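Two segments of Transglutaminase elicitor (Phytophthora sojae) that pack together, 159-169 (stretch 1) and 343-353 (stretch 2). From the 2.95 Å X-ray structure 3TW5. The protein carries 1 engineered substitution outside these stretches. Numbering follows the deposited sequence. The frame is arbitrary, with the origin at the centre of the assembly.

Stretch 1, residues 159-169: ALVSLVYDGAR
Stretch 2 343-353: NTVTSVGLSYA

A helix can pack on an irregular segment through apolar and van der Waals contacts, without a hydrogen bond between them, while local hydrogen bonds organise each partner, and these two stretches of the Transglutaminase elicitor illustrate the principle. No hydrogen bond crosses between them, yet together they bury 498 Å².

At the apolar centre lies L350, whose CA-to-CB bond points toward the helix. Its chi1 of -149° falls between wells and its chi2 is p (48°), which brings the branched end over one helical turn. There L350 CG lies 3.8 Å from V164 CG2, L350 CD2 lies 3.8 Å from L163 CB, and L350 CD1 lies 4.0 Å from L160 CD2. L350 CD2 also approaches L160 O at 3.4 Å; that carbonyl is already engaged by V164 N in the helix. L160 (m, t) and L163 (t, p) are buried leucines, while the side chain of the compact V164, with chi1 t, projects sideways and touches two partners: besides L350, its CG1 reaches Y352 CD1 at 3.6 Å, meeting the ring obliquely. Y352 has chi1 t and chi2 48°. Toward the start of the helix's final turn, L163 CD2 meets V348 CG2 at 4.1 Å, with V348 in the m rotamer.

The helix spans 159-167 and begins earlier in the chain. Its i to i-4 bonds run from L163 N to A159 O through G167 N to L163 O, and A168 N still donates to V164 O at 2.8 Å although A168 has left helical angles (-92/156). Stretch 2, which packs against it, folds back on itself: T346 to G349 form a type I turn closed by G349 N to T346 O at 2.9 Å, with G349 at 98/17, where a CB would jam against the preceding carbonyl. T346 N to L350 O and Y352 N to T344 O, both 2.8 Å, tie the arms together. A helix begins at Y352, capped by S351, whose OG accepts a weak bond from A353 N at 3.2 Å.

The register is set where G167 CA and T346 CA stand 4.9 Å apart. T346, chi1 m, places CG2 3.6 Å from G167 CA; a CB on G167 would come within 2.1 Å of that methyl, so glycine permits the approach. Nearby, A168 CB packs on T344 CG2 at 3.9 Å, with T344 also m.

At the polar edge, T346 OG1 stays 3.8 Å from V164 O. Y165 starts away from stretch 2, but its end returns, leaving Y165 OH 4.4 Å from Y352 OH; both hydroxyls are hydrogen-bonded elsewhere in the structure.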

# COMPACT_ATOMS: atom_id res chain seq x y z
N ALA A 159 -6.36 13.30 -2.68
CA ALA A 159 -7.59 12.89 -1.99
C ALA A 159 -8.64 12.39 -2.97
O ALA A 159 -9.21 11.32 -2.78
CB ALA A 159 -8.16 14.05 -1.18
N LEU A 160 -8.87 13.17 -4.02
CA LEU A 160 -9.89 12.84 -5.02
C LEU A 160 -9.58 11.52 -5.73
O LEU A 160 -10.44 10.64 -5.79
CB LEU A 160 -10.06 13.98 -6.02
CG LEU A 160 -10.61 15.32 -5.49
CD1 LEU A 160 -10.68 16.33 -6.62
CD2 LEU A 160 -11.97 15.15 -4.82
N VAL A 161 -8.36 11.38 -6.24
CA VAL A 161 -7.95 10.17 -6.97
C VAL A 161 -7.92 8.93 -6.06
O VAL A 161 -8.22 7.83 -6.51
CB VAL A 161 -6.62 10.36 -7.75
CG1 VAL A 161 -5.42 10.41 -6.81
CG2 VAL A 161 -6.44 9.27 -8.79
N SER A 162 -7.58 9.12 -4.79
CA SER A 162 -7.56 8.02 -3.84
C SER A 162 -8.96 7.43 -3.64
O SER A 162 -9.13 6.21 -3.67
CB SER A 162 -6.96 8.45 -2.50
OG SER A 162 -5.57 8.69 -2.62
N LEU A 163 -9.95 8.30 -3.45
CA LEU A 163 -11.33 7.88 -3.25
C LEU A 163 -11.93 7.28 -4.52
O LEU A 163 -12.78 6.38 -4.45
CB LEU A 163 -12.19 9.03 -2.74
CG LEU A 163 -13.52 8.65 -2.08
CD1 LEU A 163 -13.29 8.03 -0.71
CD2 LEU A 163 -14.44 9.84 -1.96
N VAL A 164 -11.49 7.77 -5.68
CA VAL A 164 -11.88 7.19 -6.96
C VAL A 164 -11.50 5.72 -6.98
O VAL A 164 -12.34 4.86 -7.24
CB VAL A 164 -11.24 7.93 -8.17
CG1 VAL A 164 -11.36 7.11 -9.45
CG2 VAL A 164 -11.87 9.29 -8.35
N TYR A 165 -10.24 5.44 -6.67
CA TYR A 165 -9.72 4.07 -6.65
C TYR A 165 -10.46 3.16 -5.67
O TYR A 165 -10.54 1.95 -5.88
CB TYR A 165 -8.22 4.07 -6.33
CG TYR A 165 -7.34 4.20 -7.55
CD1 TYR A 165 -6.49 3.16 -7.92
CD2 TYR A 165 -7.34 5.36 -8.32
CE1 TYR A 165 -5.67 3.27 -9.03
CE2 TYR A 165 -6.53 5.48 -9.44
CZ TYR A 165 -5.69 4.43 -9.78
OH TYR A 165 -4.88 4.54 -10.89
N ASP A 166 -10.99 3.74 -4.60
CA ASP A 166 -11.82 2.99 -3.66
C ASP A 166 -13.16 2.64 -4.29
O ASP A 166 -13.64 1.52 -4.14
CB ASP A 166 -12.04 3.78 -2.37
CG ASP A 166 -13.02 3.09 -1.44
OD1 ASP A 166 -12.64 2.11 -0.77
OD2 ASP A 166 -14.18 3.54 -1.37
N GLY A 167 -13.75 3.60 -5.00
CA GLY A 167 -15.08 3.43 -5.57
C GLY A 167 -15.11 2.60 -6.84
O GLY A 167 -16.11 1.96 -7.15
N ALA A 168 -14.01 2.62 -7.58
CA ALA A 168 -13.92 1.90 -8.85
C ALA A 168 -13.36 0.50 -8.66
O ALA A 168 -12.65 0.22 -7.69
CB ALA A 168 -13.07 2.69 -9.84
N ARG A 169 -13.69 -0.38 -9.60
CA ARG A 169 -13.09 -1.70 -9.67
C ARG A 169 -11.67 -1.56 -10.22
O ARG A 169 -11.49 -1.16 -11.37
CB ARG A 169 -13.92 -2.63 -10.56
N ASN A 343 -13.90 6.53 -17.96
CA ASN A 343 -15.01 7.40 -17.56
C ASN A 343 -15.83 6.93 -16.36
O ASN A 343 -16.99 7.32 -16.20
CB ASN A 343 -15.91 7.68 -18.77
CG ASN A 343 -15.21 8.49 -19.83
OD1 ASN A 343 -14.94 9.68 -19.64
ND2 ASN A 343 -14.91 7.86 -20.96
N THR A 344 -15.21 6.12 -15.51
CA THR A 344 -15.89 5.57 -14.34
C THR A 344 -16.37 6.67 -13.40
O THR A 344 -15.65 7.65 -13.15
CB THR A 344 -14.97 4.58 -13.58
OG1 THR A 344 -14.43 3.63 -14.51
CG2 THR A 344 -15.74 3.83 -12.49
N VAL A 345 -17.60 6.53 -12.91
CA VAL A 345 -18.13 7.41 -11.88
C VAL A 345 -18.42 6.59 -10.62
O VAL A 345 -19.14 5.59 -10.67
CB VAL A 345 -19.41 8.16 -12.35
CG1 VAL A 345 -19.92 9.08 -11.25
CG2 VAL A 345 -19.12 8.97 -13.60
N THR A 346 -17.83 7.01 -9.51
CA THR A 346 -18.00 6.35 -8.21
C THR A 346 -19.43 6.53 -7.70
O THR A 346 -20.14 7.44 -8.13
CB THR A 346 -16.97 6.90 -7.20
OG1 THR A 346 -15.65 6.58 -7.64
CG2 THR A 346 -17.17 6.33 -5.80
N SER A 347 -19.86 5.65 -6.80
CA SER A 347 -21.19 5.74 -6.21
C SER A 347 -21.35 6.99 -5.33
O SER A 347 -22.46 7.33 -4.93
CB SER A 347 -21.53 4.48 -5.42
OG SER A 347 -20.86 4.45 -4.18
N VAL A 348 -20.23 7.66 -5.03
CA VAL A 348 -20.26 8.92 -4.29
C VAL A 348 -20.44 10.11 -5.24
O VAL A 348 -20.68 11.24 -4.80
CB VAL A 348 -19.00 9.14 -3.39
CG1 VAL A 348 -18.69 7.90 -2.56
CG2 VAL A 348 -17.79 9.54 -4.22
N GLY A 349 -20.34 9.85 -6.54
CA GLY A 349 -20.51 10.88 -7.56
C GLY A 349 -19.20 11.44 -8.05
O GLY A 349 -19.17 12.51 -8.67
N LEU A 350 -18.12 10.72 -7.78
CA LEU A 350 -16.79 11.15 -8.16
C LEU A 350 -16.46 10.58 -9.54
O LEU A 350 -16.32 9.37 -9.70
CB LEU A 350 -15.78 10.69 -7.11
CG LEU A 350 -14.50 11.47 -6.79
CD1 LEU A 350 -14.75 12.95 -6.59
CD2 LEU A 350 -13.87 10.87 -5.56
N SER A 351 -16.36 11.47 -10.53
CA SER A 351 -16.03 11.07 -11.90
C SER A 351 -14.52 11.01 -12.10
O SER A 351 -13.82 12.00 -11.87
CB SER A 351 -16.65 12.03 -12.91
OG SER A 351 -16.10 11.83 -14.21
N TYR A 352 -14.03 9.85 -12.55
CA TYR A 352 -12.61 9.66 -12.84
C TYR A 352 -12.18 10.48 -14.05
O TYR A 352 -11.02 10.85 -14.17
CB TYR A 352 -12.29 8.18 -13.04
CG TYR A 352 -10.83 7.86 -13.29
CD1 TYR A 352 -9.82 8.40 -12.48
CD2 TYR A 352 -10.45 7.00 -14.32
CE1 TYR A 352 -8.48 8.10 -12.71
CE2 TYR A 352 -9.11 6.69 -14.55
CZ TYR A 352 -8.13 7.25 -13.74
OH TYR A 352 -6.81 6.95 -13.96
N ALA A 353 -13.14 10.78 -14.93
CA ALA A 353 -12.89 11.64 -16.09
C ALA A 353 -12.52 13.05 -15.64
O ALA A 353 -11.57 13.64 -16.15
CB ALA A 353 -14.11 11.66 -17.00